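Local coordinates for protein cyclodipeptide synthase, BtCDPS (Bacillus thermoamylovorans, PDB 6ZTU) that probably joins two aminoacyl groups, carried by tRNAs, into a cyclic dipeptide by aminoacyl transfer, at residues Gln4-Leu9 / Ser52-Lys57; Asp8-Val13 / Gln42-Gln47; Leu71-Ala74 / Pro78-Lys81; Ala145-Ala150 / Phe171-Tyr176; Glu208-Lys211 / Tyr216-Met219. All coordinates share one frame; numbering follows the deposited sequence.

Interaction 1: Gln4-Leu9 / Ser52-Lys57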
# COMPACT_ATOMS: atom_id res chain seq x y z
N GLN A 4 -11.93 7.93 23.37
CA GLN A 4 -12.28 6.64 22.79
C GLN A 4 -13.05 6.75 21.49
O GLN A 4 -13.30 5.72 20.85
CB GLN A 4 -13.05 5.79 23.80
CG GLN A 4 -12.18 5.37 24.95
CD GLN A 4 -12.91 5.28 26.26
OE1 GLN A 4 -13.53 6.24 26.72
NE2 GLN A 4 -12.82 4.12 26.89
N VAL A 5 -13.41 7.96 21.05
CA VAL A 5 -13.78 8.08 19.65
C VAL A 5 -12.55 7.77 18.79
O VAL A 5 -12.68 7.17 17.72
CB VAL A 5 -14.39 9.46 19.33
CG1 VAL A 5 -15.48 9.80 20.34
CG2 VAL A 5 -13.33 10.55 19.26
N ILE A 6 -11.36 8.11 19.28
CA ILE A 6 -10.13 7.78 18.55
C ILE A 6 -9.94 6.27 18.49
O ILE A 6 -9.65 5.72 17.42
CB ILE A 6 -8.91 8.46 19.20
CG1 ILE A 6 -9.03 9.98 19.12
CG2 ILE A 6 -7.62 7.99 18.53
CD1 ILE A 6 -7.92 10.70 19.84
N LYS A 7 -10.09 5.60 19.63
CA LYS A 7 -9.92 4.15 19.67
C LYS A 7 -10.84 3.44 18.68
O LYS A 7 -10.45 2.42 18.10
CB LYS A 7 -10.19 3.64 21.09
CG LYS A 7 -9.19 2.61 21.59
CD LYS A 7 -9.73 1.19 21.43
CE LYS A 7 -8.64 0.16 21.75
NZ LYS A 7 -9.02 -1.21 21.31
N ASP A 8 -12.05 3.97 18.48
CA ASP A 8 -13.06 3.36 17.61
C ASP A 8 -13.18 4.07 16.26
O ASP A 8 -14.16 3.87 15.55
CB ASP A 8 -14.42 3.36 18.31
CG ASP A 8 -14.53 2.30 19.36
OD1 ASP A 8 -15.50 2.35 20.15
OD2 ASP A 8 -13.64 1.41 19.41
N LEU A 9 -12.19 4.89 15.91
CA LEU A 9 -12.24 5.65 14.67
C LEU A 9 -12.48 4.75 13.46
O LEU A 9 -13.09 5.18 12.48
CB LEU A 9 -10.93 6.41 14.49
CG LEU A 9 -10.90 7.87 14.08
CD1 LEU A 9 -12.03 8.66 14.72
CD2 LEU A 9 -9.55 8.43 14.51
N SER A 52 -4.11 4.37 14.98
CA SER A 52 -3.06 3.36 15.04
C SER A 52 -2.26 3.50 16.32
O SER A 52 -1.89 2.49 16.94
CB SER A 52 -2.14 3.48 13.84
OG SER A 52 -2.80 3.07 12.66
N SER A 53 -1.94 4.74 16.70
CA SER A 53 -1.13 4.99 17.88
C SER A 53 -1.83 4.53 19.15
O SER A 53 -1.17 4.16 20.13
CB SER A 53 -0.79 6.48 17.99
OG SER A 53 -0.03 6.92 16.88
N LYS A 54 -3.17 4.55 19.16
CA LYS A 54 -3.89 4.09 20.34
C LYS A 54 -3.97 2.57 20.40
O LYS A 54 -4.03 2.01 21.50
CB LYS A 54 -5.31 4.67 20.35
CG LYS A 54 -5.45 5.90 21.23
CD LYS A 54 -4.38 6.95 20.90
CE LYS A 54 -4.50 8.15 21.82
NZ LYS A 54 -5.94 8.45 22.09
N ASN A 55 -3.94 1.90 19.26
CA ASN A 55 -4.23 0.48 19.20
C ASN A 55 -2.99 -0.40 19.11
O ASN A 55 -3.00 -1.50 19.68
CB ASN A 55 -5.13 0.19 17.99
CG ASN A 55 -6.60 0.47 18.28
OD1 ASN A 55 -7.31 -0.38 18.82
ND2 ASN A 55 -7.06 1.66 17.92
N PHE A 56 -1.94 0.03 18.43
CA PHE A 56 -0.84 -0.87 18.09
C PHE A 56 0.44 -0.54 18.86
O PHE A 56 0.71 0.62 19.18
CB PHE A 56 -0.55 -0.81 16.59
CG PHE A 56 -1.61 -1.47 15.76
CD1 PHE A 56 -2.74 -0.76 15.38
CD2 PHE A 56 -1.50 -2.80 15.42
CE1 PHE A 56 -3.74 -1.38 14.63
CE2 PHE A 56 -2.48 -3.42 14.67
CZ PHE A 56 -3.61 -2.70 14.28
N LYS A 57 1.23 -1.58 19.11
CA LYS A 57 2.52 -1.39 19.78
C LYS A 57 3.48 -0.58 18.91
O LYS A 57 4.21 0.29 19.41
CB LYS A 57 3.14 -2.74 20.13
CG LYS A 57 2.33 -3.53 21.14
CD LYS A 57 3.05 -4.83 21.49
CE LYS A 57 2.09 -5.84 22.10
NZ LYS A 57 2.83 -7.06 22.55
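Lys7 makes the shortest polar link of this contact: its NZ lies 3.1 Å from OD1 of Asn55, a weak hydrogen bond. The two residues tie the short N-terminal helix 4-7 to the C-terminal end of helix 42-55, which joins two neighbouring parallel strands, 28-32 and 58-63, in the Rossmann-like core. Asparagine suits a helix end because its amide offers an acceptor and a donor at once. On the donor side, ND2 of Asn55 points at the backbone O of Lys7, a bond that is straight (171°) but long and weak at 3.5 Å. The firmer partner of ND2 is the O of Trp51, one turn back in its own helix, and this bond helps to fix the rotation of the amide. The Lys7 chain, bent at chi2 (-98°), crosses the amide at a slant and brings CE to 3.3 Å from OD1 of Asn55. A leucine in place of Asn55 would probably leave the Lys7 ammonium without its oxygen mate and the Lys7 carbonyl without its side-chain donor. Beside this polar pair, the long aliphatic part of Lys54 crosses Ile6, with CG of Lys54 4.0 Å from CG2 of Ile6. Lysine is apt at this exposed edge, since its methylenes can lie along a branched apolar residue without a charge having to be buried. Bends at chi2 and chi4 of Lys54 carry its NZ back over Ile6, to 3.7 Å from CD1 of that side chain.

Interaction 2: Asp8-Val13 / Gln42-Gln47; sequences DLFYVV and QNYIHQ
Leu9 and Gln47 mark the closest approach of the two backbones, with their CA atoms 7.3 Å apart, where the chain entering strand 11-14 passes the first turns of helix 42-55. Both Leu9 and Phe10 direct their side chains at the helix. The two methyls of Leu9 divide the work: CD2 rests 3.5 Å from the backbone O of Gln47, while CD1 lies 3.8 Å from NE2 of the Gln47 amide. The two side chains cross nearly at right angles; CB and NE2 of Gln47 lie against leucine, while OE1 accepts from NE2 of Gln230. Strand 11-14 is an outermost strand of the mixed sheet, antiparallel to strand 223-229, and helix 42-55 belongs to a beta-alpha-beta unit of the Rossmann-like core, so the contact joins the sheet's edge to a helix packed on it. Phe10 fills the buried part. Its rim, not its face, meets the helix: CE1 comes 3.8 Å from CE1 of Tyr44, and CE2 stands 3.6 Å from the O of Gln47, both neighbours near the plane of the phenyl ring. Tyr44 reaches Phe10 because chi1 (-177°) sets CG opposite its backbone N, carrying the ring out from the helix until its CE1 edge meets the phenyl. Edge-to-face partners lie elsewhere, Trp51 for Phe10 and Phe40 for Tyr44.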
# COMPACT_ATOMS: atom_id res chain seq x y z
N ASP A 8 -12.05 3.97 18.48
CA ASP A 8 -13.06 3.36 17.61
C ASP A 8 -13.18 4.07 16.26
O ASP A 8 -14.16 3.87 15.55
CB ASP A 8 -14.42 3.36 18.31
CG ASP A 8 -14.53 2.30 19.36
OD1 ASP A 8 -15.50 2.35 20.15
OD2 ASP A 8 -13.64 1.41 19.41
N LEU A 9 -12.19 4.89 15.91
CA LEU A 9 -12.24 5.65 14.67
C LEU A 9 -12.48 4.75 13.46
O LEU A 9 -13.09 5.18 12.48
CB LEU A 9 -10.93 6.41 14.49
CG LEU A 9 -10.90 7.87 14.08
CD1 LEU A 9 -12.03 8.66 14.72
CD2 LEU A 9 -9.55 8.43 14.51
N PHE A 10 -12.00 3.50 13.50
CA PHE A 10 -12.12 2.60 12.37
C PHE A 10 -12.68 1.26 12.81
O PHE A 10 -12.43 0.78 13.92
CB PHE A 10 -10.76 2.39 11.68
CG PHE A 10 -10.21 3.64 11.05
CD1 PHE A 10 -10.57 3.99 9.75
CD2 PHE A 10 -9.35 4.48 11.76
CE1 PHE A 10 -10.08 5.15 9.17
CE2 PHE A 10 -8.87 5.63 11.19
CZ PHE A 10 -9.22 5.98 9.90
N TYR A 11 -13.47 0.65 11.92
CA TYR A 11 -13.88 -0.73 12.06
C TYR A 11 -13.03 -1.56 11.12
O TYR A 11 -12.84 -1.20 9.96
CB TYR A 11 -15.37 -0.91 11.74
CG TYR A 11 -15.84 -2.31 12.05
CD1 TYR A 11 -15.74 -3.32 11.09
CD2 TYR A 11 -16.35 -2.64 13.30
CE1 TYR A 11 -16.15 -4.62 11.37
CE2 TYR A 11 -16.76 -3.94 13.58
CZ TYR A 11 -16.65 -4.92 12.62
OH TYR A 11 -17.05 -6.21 12.88
N VAL A 12 -12.52 -2.68 11.62
CA VAL A 12 -11.50 -3.46 10.92
C VAL A 12 -12.13 -4.69 10.28
O VAL A 12 -12.87 -5.43 10.95
CB VAL A 12 -10.38 -3.86 11.90
CG1 VAL A 12 -9.44 -4.87 11.26
CG2 VAL A 12 -9.63 -2.62 12.37
N VAL A 13 -11.85 -4.91 9.00
CA VAL A 13 -12.29 -6.11 8.29
C VAL A 13 -11.07 -6.89 7.83
O VAL A 13 -10.38 -6.46 6.90
CB VAL A 13 -13.20 -5.76 7.11
CG1 VAL A 13 -13.68 -7.03 6.44
CG2 VAL A 13 -14.41 -4.95 7.58
N GLN A 42 -4.84 15.71 4.91
CA GLN A 42 -4.19 15.87 6.21
C GLN A 42 -5.04 15.28 7.32
O GLN A 42 -4.55 14.52 8.17
CB GLN A 42 -3.91 17.36 6.46
CG GLN A 42 -3.29 17.65 7.80
CD GLN A 42 -3.02 19.13 8.00
OE1 GLN A 42 -3.74 19.97 7.47
NE2 GLN A 42 -1.98 19.45 8.76
N ASN A 43 -6.34 15.59 7.33
CA ASN A 43 -7.21 15.11 8.39
C ASN A 43 -7.28 13.58 8.44
O ASN A 43 -7.24 12.99 9.52
CB ASN A 43 -8.62 15.68 8.23
CG ASN A 43 -9.48 15.45 9.46
OD1 ASN A 43 -9.06 15.71 10.58
ND2 ASN A 43 -10.69 14.94 9.24
N TYR A 44 -7.41 12.94 7.28
CA TYR A 44 -7.52 11.48 7.25
C TYR A 44 -6.22 10.82 7.69
O TYR A 44 -6.24 9.83 8.44
CB TYR A 44 -7.91 11.01 5.85
CG TYR A 44 -8.13 9.51 5.75
CD1 TYR A 44 -9.21 8.90 6.37
CD2 TYR A 44 -7.25 8.70 5.03
CE1 TYR A 44 -9.42 7.53 6.28
CE2 TYR A 44 -7.46 7.33 4.93
CZ TYR A 44 -8.54 6.75 5.56
OH TYR A 44 -8.76 5.39 5.48
N ILE A 45 -5.09 11.35 7.23
CA ILE A 45 -3.80 10.80 7.66
C ILE A 45 -3.66 10.91 9.18
O ILE A 45 -3.22 9.96 9.85
CB ILE A 45 -2.65 11.49 6.90
CG1 ILE A 45 -2.59 10.96 5.46
CG2 ILE A 45 -1.33 11.29 7.61
CD1 ILE A 45 -1.69 11.77 4.52
N HIS A 46 -4.09 12.03 9.75
CA HIS A 46 -4.09 12.15 11.21
C HIS A 46 -5.00 11.12 11.86
O HIS A 46 -4.64 10.52 12.87
CB HIS A 46 -4.48 13.57 11.62
CG HIS A 46 -3.33 14.52 11.67
ND1 HIS A 46 -2.69 14.87 12.84
CD2 HIS A 46 -2.67 15.18 10.68
CE1 HIS A 46 -1.71 15.71 12.58
NE2 HIS A 46 -1.67 15.91 11.27
N GLN A 47 -6.18 10.89 11.28
CA GLN A 47 -7.08 9.90 11.84
C GLN A 47 -6.44 8.51 11.82
O GLN A 47 -6.51 7.78 12.81
CB GLN A 47 -8.40 9.89 11.07
CG GLN A 47 -9.27 11.10 11.31
CD GLN A 47 -10.70 10.83 10.89
OE1 GLN A 47 -10.94 10.36 9.78
NE2 GLN A 47 -11.65 11.11 11.78

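Interaction 3: Leu71-Ala74 / Pro78-Lys81; sequences LLEA and PTTK
Glu73 reaches across to Thr79 because CG stands anti to the carbonyl carbon (chi1 -67°) and the chain then runs extended (chi2 177°), carrying the carboxylate out from the helix. On the other side, the Thr79 hydroxyl is likewise anti to its own carbonyl carbon (chi1 -61°), turned to the glutamate. The result is a short hydrogen bond of 2.6 Å from OG1 of Thr79 to OE2 of Glu73, which is met from above the carboxylate plane. The threonine methyl lies alongside, CG2 being 3.3 Å from the same OE2. Glutamate suits the place because it has a second oxygen to spend: OE1 pairs with Lys69 in a salt bridge and with NE2 of His172 in a hydrogen bond. Replacing Glu73 by an alanine would probably leave the Thr79 hydroxyl without its acceptor and the Lys69 charge without this mate. Pro78, at the N-cap position, opens helix 79-103, so the carboxylate sits beside that helix's first turn, where a negative charge is probably welcome to the helix dipole. The arrangement is a short connection between two consecutive helices at the protein surface, bridged by a side-chain bond from helix 68-74 to the first turn of helix 79-103.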
# COMPACT_ATOMS: atom_id res chain seq x y z
N LEU A 71 2.41 5.87 -12.81
CA LEU A 71 0.97 6.07 -12.81
C LEU A 71 0.60 7.33 -13.58
O LEU A 71 -0.42 7.36 -14.28
CB LEU A 71 0.44 6.14 -11.37
CG LEU A 71 0.74 4.94 -10.46
CD1 LEU A 71 0.15 5.20 -9.09
CD2 LEU A 71 0.20 3.64 -11.05
N LEU A 72 1.41 8.37 -13.45
CA LEU A 72 1.17 9.60 -14.21
C LEU A 72 1.62 9.46 -15.66
O LEU A 72 0.90 9.87 -16.57
CB LEU A 72 1.85 10.77 -13.51
CG LEU A 72 1.48 11.04 -12.04
CD1 LEU A 72 2.32 12.17 -11.45
CD2 LEU A 72 -0.01 11.34 -11.87
N GLU A 73 2.80 8.86 -15.88
CA GLU A 73 3.29 8.68 -17.25
C GLU A 73 2.31 7.87 -18.09
O GLU A 73 2.22 8.08 -19.31
CB GLU A 73 4.65 7.99 -17.22
CG GLU A 73 5.74 8.85 -16.61
CD GLU A 73 7.06 8.14 -16.53
OE1 GLU A 73 7.07 6.90 -16.39
OE2 GLU A 73 8.10 8.82 -16.60
N ALA A 74 1.59 6.94 -17.47
CA ALA A 74 0.62 6.16 -18.23
C ALA A 74 -0.63 6.97 -18.55
O ALA A 74 -1.28 6.72 -19.57
CB ALA A 74 0.24 4.89 -17.45
N PRO A 78 4.43 13.71 -19.21
CA PRO A 78 5.85 13.53 -19.53
C PRO A 78 6.65 13.32 -18.26
O PRO A 78 6.32 13.85 -17.20
CB PRO A 78 6.23 14.85 -20.23
CG PRO A 78 4.92 15.55 -20.52
CD PRO A 78 3.96 15.08 -19.47
N THR A 79 7.74 12.55 -18.39
CA THR A 79 8.52 12.13 -17.22
C THR A 79 8.92 13.31 -16.34
O THR A 79 8.90 13.21 -15.11
CB THR A 79 9.77 11.37 -17.67
OG1 THR A 79 9.37 10.18 -18.39
CG2 THR A 79 10.63 10.98 -16.48
N THR A 80 9.28 14.45 -16.95
CA THR A 80 9.73 15.60 -16.17
C THR A 80 8.64 16.10 -15.23
O THR A 80 8.88 16.31 -14.03
CB THR A 80 10.18 16.74 -17.10
OG1 THR A 80 11.13 16.25 -18.05
CG2 THR A 80 10.80 17.87 -16.29
N LYS A 81 7.43 16.31 -15.75
CA LYS A 81 6.34 16.76 -14.90
C LYS A 81 5.94 15.68 -13.90
O LYS A 81 5.63 15.98 -12.74
CB LYS A 81 5.15 17.17 -15.77
CG LYS A 81 4.07 17.97 -15.05
CD LYS A 81 3.04 18.50 -16.04
CE LYS A 81 1.64 18.00 -15.72
NZ LYS A 81 0.76 18.05 -16.93

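Interaction 4: Ala145-Ala150 / Phe171-Tyr176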
# COMPACT_ATOMS: atom_id res chain seq x y z
N ALA A 145 -4.73 -6.42 -13.40
CA ALA A 145 -5.98 -5.88 -12.87
C ALA A 145 -5.72 -4.86 -11.77
O ALA A 145 -6.44 -3.85 -11.67
CB ALA A 145 -6.87 -7.01 -12.35
N MET A 146 -4.74 -5.11 -10.89
CA MET A 146 -4.36 -4.09 -9.92
C MET A 146 -3.89 -2.83 -10.62
O MET A 146 -4.15 -1.72 -10.17
CB MET A 146 -3.26 -4.61 -8.99
CG MET A 146 -3.75 -5.49 -7.88
SD MET A 146 -2.43 -5.83 -6.68
CE MET A 146 -2.31 -4.25 -5.85
N SER A 147 -3.16 -3.01 -11.73
CA SER A 147 -2.70 -1.87 -12.51
C SER A 147 -3.88 -1.10 -13.10
O SER A 147 -3.93 0.13 -13.05
CB SER A 147 -1.77 -2.37 -13.63
OG SER A 147 -1.32 -1.28 -14.42
N HIS A 148 -4.84 -1.83 -13.65
CA HIS A 148 -6.04 -1.20 -14.19
C HIS A 148 -6.77 -0.41 -13.11
O HIS A 148 -7.21 0.72 -13.35
CB HIS A 148 -6.95 -2.28 -14.79
CG HIS A 148 -8.04 -1.73 -15.65
ND1 HIS A 148 -9.17 -1.13 -15.13
CD2 HIS A 148 -8.17 -1.67 -17.00
CE1 HIS A 148 -9.95 -0.73 -16.12
NE2 HIS A 148 -9.37 -1.05 -17.27
N ASP A 149 -6.91 -0.99 -11.91
CA ASP A 149 -7.55 -0.29 -10.80
C ASP A 149 -6.83 1.01 -10.49
O ASP A 149 -7.46 2.05 -10.28
CB ASP A 149 -7.56 -1.17 -9.55
CG ASP A 149 -8.48 -2.36 -9.65
OD1 ASP A 149 -9.29 -2.44 -10.60
OD2 ASP A 149 -8.38 -3.22 -8.75
N ALA A 150 -5.50 0.95 -10.42
CA ALA A 150 -4.70 2.13 -10.09
C ALA A 150 -4.88 3.22 -11.14
O ALA A 150 -4.97 4.40 -10.80
CB ALA A 150 -3.22 1.74 -9.96
N PHE A 171 0.90 -2.09 -18.69
CA PHE A 171 2.21 -2.68 -18.45
C PHE A 171 3.19 -1.65 -17.91
O PHE A 171 4.12 -2.01 -17.18
CB PHE A 171 2.75 -3.33 -19.72
CG PHE A 171 2.30 -4.76 -19.90
CD1 PHE A 171 3.04 -5.80 -19.37
CD2 PHE A 171 1.11 -5.06 -20.56
CE1 PHE A 171 2.63 -7.10 -19.51
CE2 PHE A 171 0.69 -6.37 -20.71
CZ PHE A 171 1.45 -7.40 -20.19
N HIS A 172 2.99 -0.36 -18.23
CA HIS A 172 3.84 0.66 -17.63
C HIS A 172 3.51 0.86 -16.16
O HIS A 172 4.40 0.88 -15.30
CB HIS A 172 3.71 1.98 -18.39
CG HIS A 172 4.76 2.99 -18.03
ND1 HIS A 172 6.10 2.76 -18.25
CD2 HIS A 172 4.67 4.22 -17.48
CE1 HIS A 172 6.79 3.82 -17.85
NE2 HIS A 172 5.95 4.71 -17.38
N ALA A 173 2.21 0.99 -15.84
CA ALA A 173 1.78 1.18 -14.46
C ALA A 173 1.94 -0.07 -13.60
O ALA A 173 1.98 0.05 -12.37
CB ALA A 173 0.33 1.64 -14.43
N VAL A 174 2.01 -1.27 -14.18
CA VAL A 174 2.14 -2.45 -13.33
C VAL A 174 3.51 -2.50 -12.67
O VAL A 174 3.70 -3.22 -11.68
CB VAL A 174 1.83 -3.74 -14.13
CG1 VAL A 174 3.04 -4.21 -14.92
CG2 VAL A 174 1.32 -4.86 -13.19
N LYS A 175 4.48 -1.72 -13.16
CA LYS A 175 5.75 -1.62 -12.45
C LYS A 175 5.55 -1.08 -11.04
O LYS A 175 6.28 -1.48 -10.11
CB LYS A 175 6.73 -0.76 -13.25
CG LYS A 175 7.19 -1.45 -14.52
CD LYS A 175 7.95 -0.51 -15.43
CE LYS A 175 8.26 -1.20 -16.75
NZ LYS A 175 8.89 -2.53 -16.49
N TYR A 176 4.59 -0.18 -10.87
CA TYR A 176 4.20 0.29 -9.54
C TYR A 176 3.66 -0.85 -8.68
O TYR A 176 4.05 -1.02 -7.52
CB TYR A 176 3.16 1.40 -9.69
CG TYR A 176 2.61 1.95 -8.40
CD1 TYR A 176 3.22 3.01 -7.75
CD2 TYR A 176 1.46 1.42 -7.84
CE1 TYR A 176 2.71 3.51 -6.57
CE2 TYR A 176 0.96 1.90 -6.66
CZ TYR A 176 1.59 2.95 -6.03
OH TYR A 176 1.07 3.44 -4.86
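Ser147 and Val174 bring helices 137-157 and 167-191 together in a buried, close helix-helix contact, their CA atoms only 4.9 Å apart. Such an approach needs small side chains at the interface, and serine and alanine supply them. CB of Ser147 lies 3.9 Å from CB of Val174, and OG of Ser147 is 3.4 Å from the methyl CB of Ala173. Ser147 sends its hydroxyl into the opposite helix because chi1 (179°) places OG opposite the backbone N; there it bonds to the O of Leu170. The N of Val174 lies near that hydroxyl but at a poor angle, and is not counted as a bond. Val174 adopts an unusual rotamer for a helix, CG1 sitting between N and the carbonyl carbon (chi1 82°), while its CG2 packs 4.0 Å from CB of Ser147. Just beyond, helix 167-191 kinks: the N of Lys175 and the N of Tyr176 make no bond to the usual turn before, and have only weak ones to His172 and Ala173. Leu71 of helix 68-74 packs against Ala150, Ala173 and Tyr176. Past the kink the helix delivers Tyr176 to the pocket that holds hexane-1,2-diol, which this tyrosine touches together with residues such as Glu180 and Ala64.

Interaction 5: Glu208-Lys211 / Tyr216-Met219; sequences EKIK and YIKM
Ile210 is the tightly packed part of this contact, pressed by both branches against the chain that returns after helix 205-211. Its CG2, anti to the backbone N while CG1 is anti to the carbonyl carbon (chi1 -67°), wedges against extended backbone, 3.7 Å from the O of Ile217 and 3.7 Å from the N of Met219. Between them it lies 4.0 Å from CA of Lys218, so one beta-branched residue fits three successive positions of the loop. The longer branch ends at the first of these, CD1 touching CG2 of Ile217 at 4.0 Å. CG2 also meets CG of Met219 at 4.1 Å. No hydrogen bond crosses the two segments, so this half rests on apolar packing. The outer side is looser. There Lys211 crosses Met219 at about a right angle, its CE 3.7 Å from SD of Met219, the flexible thioether lying against a lysine methylene. The Lys211 ammonium goes further out, to a weak bond with OG of Ser16. Lys218 leaves the backbone on the side away from the helix, as suits an exposed charged residue. Leu185 of helix 167-191 touches Ile210, Ile217 and Met219, while Ile217 also packs on Val129 of helix 120-135 and Phe139 of helix 137-157, in the loop that leads to strand 223-229.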
# COMPACT_ATOMS: atom_id res chain seq x y z
N GLU A 208 -7.28 -11.88 -1.75
CA GLU A 208 -8.28 -12.93 -1.58
C GLU A 208 -7.88 -14.19 -2.32
O GLU A 208 -8.01 -15.30 -1.80
CB GLU A 208 -9.65 -12.43 -2.06
CG GLU A 208 -10.20 -11.27 -1.25
CD GLU A 208 -11.47 -10.68 -1.84
OE1 GLU A 208 -12.06 -11.32 -2.74
OE2 GLU A 208 -11.87 -9.57 -1.40
N LYS A 209 -7.37 -14.04 -3.55
CA LYS A 209 -6.97 -15.21 -4.31
C LYS A 209 -5.74 -15.87 -3.70
O LYS A 209 -5.65 -17.09 -3.65
CB LYS A 209 -6.69 -14.82 -5.76
CG LYS A 209 -7.88 -14.20 -6.46
CD LYS A 209 -7.69 -14.25 -7.95
CE LYS A 209 -8.93 -13.75 -8.68
NZ LYS A 209 -8.97 -12.27 -8.67
N ILE A 210 -4.77 -15.06 -3.26
CA ILE A 210 -3.61 -15.62 -2.57
C ILE A 210 -4.05 -16.42 -1.34
O ILE A 210 -3.54 -17.52 -1.09
CB ILE A 210 -2.64 -14.48 -2.20
CG1 ILE A 210 -2.03 -13.90 -3.48
CG2 ILE A 210 -1.54 -14.99 -1.28
CD1 ILE A 210 -1.19 -12.65 -3.26
N LYS A 211 -5.02 -15.90 -0.58
CA LYS A 211 -5.47 -16.60 0.62
C LYS A 211 -6.32 -17.82 0.29
O LYS A 211 -6.53 -18.69 1.15
CB LYS A 211 -6.26 -15.64 1.51
CG LYS A 211 -5.39 -14.73 2.36
CD LYS A 211 -4.57 -15.56 3.35
CE LYS A 211 -3.66 -14.70 4.19
NZ LYS A 211 -3.17 -15.46 5.38
N TYR A 216 1.56 -19.88 -6.42
CA TYR A 216 2.76 -20.19 -5.67
C TYR A 216 3.25 -18.98 -4.89
O TYR A 216 3.98 -19.16 -3.92
CB TYR A 216 3.85 -20.72 -6.60
CG TYR A 216 3.53 -22.12 -7.10
CD1 TYR A 216 3.30 -23.15 -6.20
CD2 TYR A 216 3.45 -22.39 -8.46
CE1 TYR A 216 3.00 -24.43 -6.65
CE2 TYR A 216 3.15 -23.66 -8.90
CZ TYR A 216 2.93 -24.67 -7.99
OH TYR A 216 2.62 -25.95 -8.42
N ILE A 217 2.81 -17.78 -5.27
CA ILE A 217 2.99 -16.60 -4.43
C ILE A 217 2.12 -16.73 -3.19
O ILE A 217 0.90 -16.94 -3.29
CB ILE A 217 2.62 -15.32 -5.22
CG1 ILE A 217 3.66 -15.01 -6.29
CG2 ILE A 217 2.43 -14.12 -4.27
CD1 ILE A 217 4.87 -14.27 -5.78
N LYS A 218 2.73 -16.59 -2.01
CA LYS A 218 2.03 -16.65 -0.74
C LYS A 218 2.38 -15.44 0.12
O LYS A 218 3.48 -14.89 0.02
CB LYS A 218 2.40 -17.91 0.07
CG LYS A 218 1.79 -19.20 -0.43
CD LYS A 218 2.20 -20.35 0.49
CE LYS A 218 1.53 -20.24 1.84
NZ LYS A 218 1.38 -21.58 2.48
N MET A 219 1.44 -15.03 0.97
CA MET A 219 1.80 -14.12 2.04
C MET A 219 2.60 -14.87 3.09
O MET A 219 2.39 -16.06 3.34
CB MET A 219 0.55 -13.51 2.67
CG MET A 219 -0.19 -12.54 1.74
SD MET A 219 -1.80 -12.08 2.35
CE MET A 219 -1.34 -11.15 3.81

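Interactions 1 and 2 both use helix 42-55 and overlap at Asp8 and Leu9; the N-terminal chain meets that helix first near its end and then in its first turns. They differ with depth: 1 is a surface contact of weak polar bonds, 2 a partly buried one, with leucine and a phenyl ring set against a glutamine and a tyrosine. Interactions 3 and 4 touch directly, through Glu73 and His172 and through Leu71, joining a surface carboxylate-hydroxyl bond to a buried, small-residue helix crossing beside the diol pocket. Interaction 5 is buried and apolar, about 18 Å from 4 between centres. Interactions 1 and 4 lie on opposite sides of the chain's centre.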